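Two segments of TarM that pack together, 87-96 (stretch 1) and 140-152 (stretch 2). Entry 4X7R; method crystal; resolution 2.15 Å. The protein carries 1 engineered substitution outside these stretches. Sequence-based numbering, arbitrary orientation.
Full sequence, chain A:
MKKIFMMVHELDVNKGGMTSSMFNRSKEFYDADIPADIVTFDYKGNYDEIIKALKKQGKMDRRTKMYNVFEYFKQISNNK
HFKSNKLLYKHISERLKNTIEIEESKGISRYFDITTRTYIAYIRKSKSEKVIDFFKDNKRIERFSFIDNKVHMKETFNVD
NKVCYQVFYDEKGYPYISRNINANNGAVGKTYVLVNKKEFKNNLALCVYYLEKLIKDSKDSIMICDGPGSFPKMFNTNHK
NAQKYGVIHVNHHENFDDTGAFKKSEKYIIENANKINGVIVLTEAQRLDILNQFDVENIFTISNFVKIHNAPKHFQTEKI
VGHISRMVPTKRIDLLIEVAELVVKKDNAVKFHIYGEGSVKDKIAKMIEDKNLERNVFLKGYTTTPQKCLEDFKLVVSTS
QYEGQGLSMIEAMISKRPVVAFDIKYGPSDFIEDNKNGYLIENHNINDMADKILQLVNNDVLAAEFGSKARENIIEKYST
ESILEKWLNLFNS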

# COMPACT_ATOMS: atom_id res chain seq x y z
N LEU A 87 -4.70 -26.68 -26.86
CA LEU A 87 -3.53 -27.55 -26.82
C LEU A 87 -2.75 -27.55 -25.52
O LEU A 87 -2.18 -28.59 -25.16
CB LEU A 87 -2.60 -27.32 -28.03
CG LEU A 87 -3.20 -27.63 -29.41
CD1 LEU A 87 -2.19 -27.35 -30.50
CD2 LEU A 87 -3.70 -29.08 -29.50
N LEU A 88 -2.70 -26.41 -24.80
CA LEU A 88 -2.02 -26.35 -23.53
C LEU A 88 -2.81 -27.20 -22.54
O LEU A 88 -2.22 -27.99 -21.82
CB LEU A 88 -1.87 -24.89 -23.05
CG LEU A 88 -1.33 -24.63 -21.64
CD1 LEU A 88 0.04 -25.25 -21.45
CD2 LEU A 88 -1.23 -23.17 -21.38
N TYR A 89 -4.15 -27.07 -22.55
CA TYR A 89 -5.03 -27.83 -21.65
C TYR A 89 -5.02 -29.31 -21.95
O TYR A 89 -5.04 -30.12 -21.02
CB TYR A 89 -6.45 -27.27 -21.65
CG TYR A 89 -6.52 -25.89 -21.05
CD1 TYR A 89 -6.56 -25.71 -19.67
CD2 TYR A 89 -6.54 -24.75 -21.86
CE1 TYR A 89 -6.62 -24.44 -19.11
CE2 TYR A 89 -6.58 -23.47 -21.31
CZ TYR A 89 -6.64 -23.32 -19.93
OH TYR A 89 -6.71 -22.08 -19.36
N LYS A 90 -4.94 -29.67 -23.26
CA LYS A 90 -4.87 -31.05 -23.73
C LYS A 90 -3.55 -31.68 -23.28
O LYS A 90 -3.57 -32.79 -22.77
CB LYS A 90 -5.03 -31.12 -25.26
CG LYS A 90 -5.08 -32.56 -25.81
CD LYS A 90 -5.37 -32.60 -27.32
CE LYS A 90 -5.92 -33.94 -27.78
NZ LYS A 90 -4.88 -35.01 -27.79
N HIS A 91 -2.42 -30.93 -23.43
CA HIS A 91 -1.07 -31.32 -23.02
C HIS A 91 -1.06 -31.69 -21.51
O HIS A 91 -0.57 -32.76 -21.15
CB HIS A 91 -0.08 -30.17 -23.32
CG HIS A 91 1.30 -30.31 -22.72
ND1 HIS A 91 1.68 -29.59 -21.56
CD2 HIS A 91 2.35 -31.05 -23.13
CE1 HIS A 91 2.93 -29.95 -21.32
NE2 HIS A 91 3.38 -30.83 -22.24
N ILE A 92 -1.60 -30.79 -20.65
CA ILE A 92 -1.68 -30.98 -19.20
C ILE A 92 -2.50 -32.26 -18.85
O ILE A 92 -2.05 -33.06 -18.03
CB ILE A 92 -2.16 -29.70 -18.47
CG1 ILE A 92 -1.17 -28.53 -18.69
CG2 ILE A 92 -2.41 -29.95 -16.96
CD1 ILE A 92 -1.65 -27.17 -18.22
N SER A 93 -3.67 -32.43 -19.50
CA SER A 93 -4.55 -33.59 -19.34
C SER A 93 -3.84 -34.89 -19.74
O SER A 93 -4.02 -35.90 -19.06
CB SER A 93 -5.81 -33.45 -20.19
OG SER A 93 -6.47 -32.23 -19.93
N GLU A 94 -3.05 -34.86 -20.84
CA GLU A 94 -2.33 -36.04 -21.34
C GLU A 94 -1.27 -36.53 -20.38
O GLU A 94 -1.06 -37.74 -20.27
CB GLU A 94 -1.72 -35.80 -22.73
CG GLU A 94 -2.70 -35.79 -23.90
CD GLU A 94 -3.68 -36.95 -24.04
OE1 GLU A 94 -3.27 -38.12 -23.80
OE2 GLU A 94 -4.84 -36.69 -24.42
N ARG A 95 -0.60 -35.61 -19.67
CA ARG A 95 0.45 -35.92 -18.69
C ARG A 95 -0.12 -36.59 -17.44
O ARG A 95 0.62 -37.25 -16.72
CB ARG A 95 1.23 -34.65 -18.31
CG ARG A 95 2.00 -34.05 -19.47
CD ARG A 95 2.54 -32.68 -19.14
NE ARG A 95 3.66 -32.75 -18.20
CZ ARG A 95 4.40 -31.71 -17.86
NH1 ARG A 95 4.15 -30.51 -18.36
NH2 ARG A 95 5.41 -31.86 -17.01
N LEU A 96 -1.43 -36.41 -17.19
CA LEU A 96 -2.14 -37.01 -16.07
C LEU A 96 -2.91 -38.27 -16.50
O LEU A 96 -3.48 -38.96 -15.65
CB LEU A 96 -3.08 -35.99 -15.41
CG LEU A 96 -2.40 -34.80 -14.70
CD1 LEU A 96 -3.39 -33.67 -14.49
CD2 LEU A 96 -1.78 -35.22 -13.39
N ARG A 140 10.37 -31.57 -8.25
CA ARG A 140 9.41 -30.65 -8.86
C ARG A 140 10.07 -29.85 -9.99
O ARG A 140 11.01 -29.09 -9.75
CB ARG A 140 8.78 -29.70 -7.81
CG ARG A 140 7.85 -28.64 -8.43
CD ARG A 140 7.01 -27.91 -7.41
NE ARG A 140 7.79 -27.00 -6.56
CZ ARG A 140 7.26 -26.12 -5.73
NH1 ARG A 140 5.94 -25.98 -5.64
NH2 ARG A 140 8.04 -25.33 -5.00
N ILE A 141 9.59 -30.05 -11.22
CA ILE A 141 10.12 -29.34 -12.38
C ILE A 141 9.31 -28.06 -12.68
O ILE A 141 9.89 -27.00 -12.97
CB ILE A 141 10.33 -30.27 -13.61
CG1 ILE A 141 9.03 -31.01 -14.00
CG2 ILE A 141 11.47 -31.27 -13.32
CD1 ILE A 141 9.02 -31.65 -15.38
N GLU A 142 7.97 -28.15 -12.58
CA GLU A 142 7.11 -27.01 -12.87
C GLU A 142 5.82 -26.91 -12.08
O GLU A 142 5.34 -27.89 -11.52
CB GLU A 142 6.83 -26.93 -14.38
CG GLU A 142 6.30 -28.20 -14.96
CD GLU A 142 6.53 -28.34 -16.45
OE1 GLU A 142 7.46 -27.69 -16.98
OE2 GLU A 142 5.78 -29.11 -17.08
N ARG A 143 5.25 -25.70 -12.08
CA ARG A 143 3.97 -25.40 -11.47
C ARG A 143 3.11 -24.56 -12.42
O ARG A 143 3.53 -23.47 -12.81
CB ARG A 143 4.14 -24.66 -10.12
CG ARG A 143 2.85 -24.00 -9.61
CD ARG A 143 2.99 -23.38 -8.24
NE ARG A 143 2.93 -24.44 -7.23
CZ ARG A 143 2.68 -24.24 -5.94
NH1 ARG A 143 2.46 -23.02 -5.48
NH2 ARG A 143 2.63 -25.28 -5.11
N PHE A 144 1.90 -25.05 -12.72
CA PHE A 144 0.89 -24.31 -13.45
C PHE A 144 -0.13 -23.78 -12.41
O PHE A 144 -0.67 -24.56 -11.61
CB PHE A 144 0.17 -25.21 -14.48
CG PHE A 144 1.02 -25.61 -15.66
CD1 PHE A 144 1.80 -26.76 -15.61
CD2 PHE A 144 1.05 -24.83 -16.81
CE1 PHE A 144 2.60 -27.12 -16.69
CE2 PHE A 144 1.83 -25.21 -17.91
CZ PHE A 144 2.61 -26.35 -17.85
N SER A 145 -0.36 -22.46 -12.43
CA SER A 145 -1.30 -21.75 -11.56
C SER A 145 -2.53 -21.35 -12.35
O SER A 145 -2.42 -20.79 -13.45
CB SER A 145 -0.63 -20.54 -10.92
OG SER A 145 0.52 -20.97 -10.21
N PHE A 146 -3.71 -21.67 -11.79
CA PHE A 146 -5.03 -21.43 -12.37
C PHE A 146 -5.93 -20.61 -11.46
O PHE A 146 -5.85 -20.73 -10.23
CB PHE A 146 -5.74 -22.77 -12.64
CG PHE A 146 -5.02 -23.79 -13.50
CD1 PHE A 146 -4.01 -24.58 -12.97
CD2 PHE A 146 -5.43 -24.03 -14.81
CE1 PHE A 146 -3.35 -25.52 -13.75
CE2 PHE A 146 -4.77 -24.98 -15.60
CZ PHE A 146 -3.74 -25.73 -15.06
N ILE A 147 -6.81 -19.80 -12.06
CA ILE A 147 -7.90 -19.02 -11.44
C ILE A 147 -9.13 -19.33 -12.30
O ILE A 147 -9.09 -19.14 -13.52
CB ILE A 147 -7.62 -17.51 -11.32
CG1 ILE A 147 -6.44 -17.23 -10.36
CG2 ILE A 147 -8.91 -16.77 -10.86
CD1 ILE A 147 -5.85 -15.88 -10.47
N ASP A 148 -10.20 -19.87 -11.66
CA ASP A 148 -11.45 -20.31 -12.31
C ASP A 148 -11.17 -21.29 -13.47
O ASP A 148 -11.69 -21.13 -14.57
CB ASP A 148 -12.35 -19.11 -12.76
CG ASP A 148 -12.58 -18.02 -11.72
OD1 ASP A 148 -12.85 -18.36 -10.55
OD2 ASP A 148 -12.50 -16.83 -12.09
N ASN A 149 -10.28 -22.28 -13.21
CA ASN A 149 -9.83 -23.32 -14.16
C ASN A 149 -9.06 -22.81 -15.39
O ASN A 149 -8.84 -23.57 -16.33
CB ASN A 149 -10.96 -24.30 -14.54
CG ASN A 149 -11.24 -25.36 -13.50
OD1 ASN A 149 -10.58 -25.47 -12.46
ND2 ASN A 149 -12.24 -26.19 -13.78
N LYS A 150 -8.61 -21.56 -15.35
CA LYS A 150 -7.87 -20.95 -16.43
C LYS A 150 -6.43 -20.70 -16.01
O LYS A 150 -6.18 -20.01 -15.02
CB LYS A 150 -8.55 -19.65 -16.92
CG LYS A 150 -9.96 -19.85 -17.51
CD LYS A 150 -10.35 -18.74 -18.49
CE LYS A 150 -10.56 -17.40 -17.83
NZ LYS A 150 -10.39 -16.28 -18.79
N VAL A 151 -5.47 -21.26 -16.78
CA VAL A 151 -4.04 -21.06 -16.52
C VAL A 151 -3.67 -19.56 -16.64
O VAL A 151 -4.16 -18.86 -17.53
CB VAL A 151 -3.18 -22.00 -17.43
CG1 VAL A 151 -3.37 -21.69 -18.92
CG2 VAL A 151 -1.71 -21.97 -17.04
N HIS A 152 -2.87 -19.05 -15.69
CA HIS A 152 -2.42 -17.66 -15.79
C HIS A 152 -0.90 -17.58 -15.71
O HIS A 152 -0.31 -16.62 -16.18
CB HIS A 152 -3.13 -16.74 -14.76
CG HIS A 152 -2.74 -16.95 -13.32
ND1 HIS A 152 -1.74 -16.20 -12.72
CD2 HIS A 152 -3.28 -17.78 -12.38
CE1 HIS A 152 -1.68 -16.61 -11.46
NE2 HIS A 152 -2.59 -17.55 -11.21

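The centre of this contact is I92, a buried residue on the helix that meets two phenylalanines of the hairpin. With chi1 m and chi2 t, its chain extends until CD1 lies over one face of the F144 ring, 4.0 Å from the ring centroid and 15° off the normal, a CH-pi contact. The same methyl meets the edge of the F146 ring, with I92 CD1 4.1 Å from F146 CZ. A branched aliphatic side chain suits this place: its CD1 methyl reaches the face of one ring and the edge of another.

On the strand, F144 and F146 alternate with S145, so the CA-to-CB bonds of F144 and F146 both point toward the helix, while the serine side chain between them is out of reach. In stretch 1, L88, I92 and R95 are spaced by four and three, and their CA-to-CB bonds all point toward the hairpin; K90, S93 and E94 are out of reach of it.

One turn before I92, L88 packs against a side chain from each strand: its CD1 is 4.0 Å from F144 CE2 and its CD2 3.6 Å from V151 CG1. V151, short and branched, is buried and also packs against Y89, where Y89 CZ lies 3.8 Å from V151 CG1.

Y89 begins the polar edge. Its CB points sideways, yet the ring reaches the hairpin, with Y89 CE1 4.0 Å from F146 CE2. Its hydroxyl accepts a hydrogen bond from the backbone, V151 N to Y89 OH at 3.0 Å, so tyrosine supplies both apolar surface and a polar tip.

At the other end, R95 forms a salt bridge with E142, opposite charges meeting at a partly exposed edge. Arginine can turn two donors on one carboxylate oxygen: R95 NH1 and R95 NH2 donate to E142 OE2, at 2.5 and 2.8 Å, and that oxygen sits near the guanidinium plane, while R95 NH1 also approaches the edge of F144.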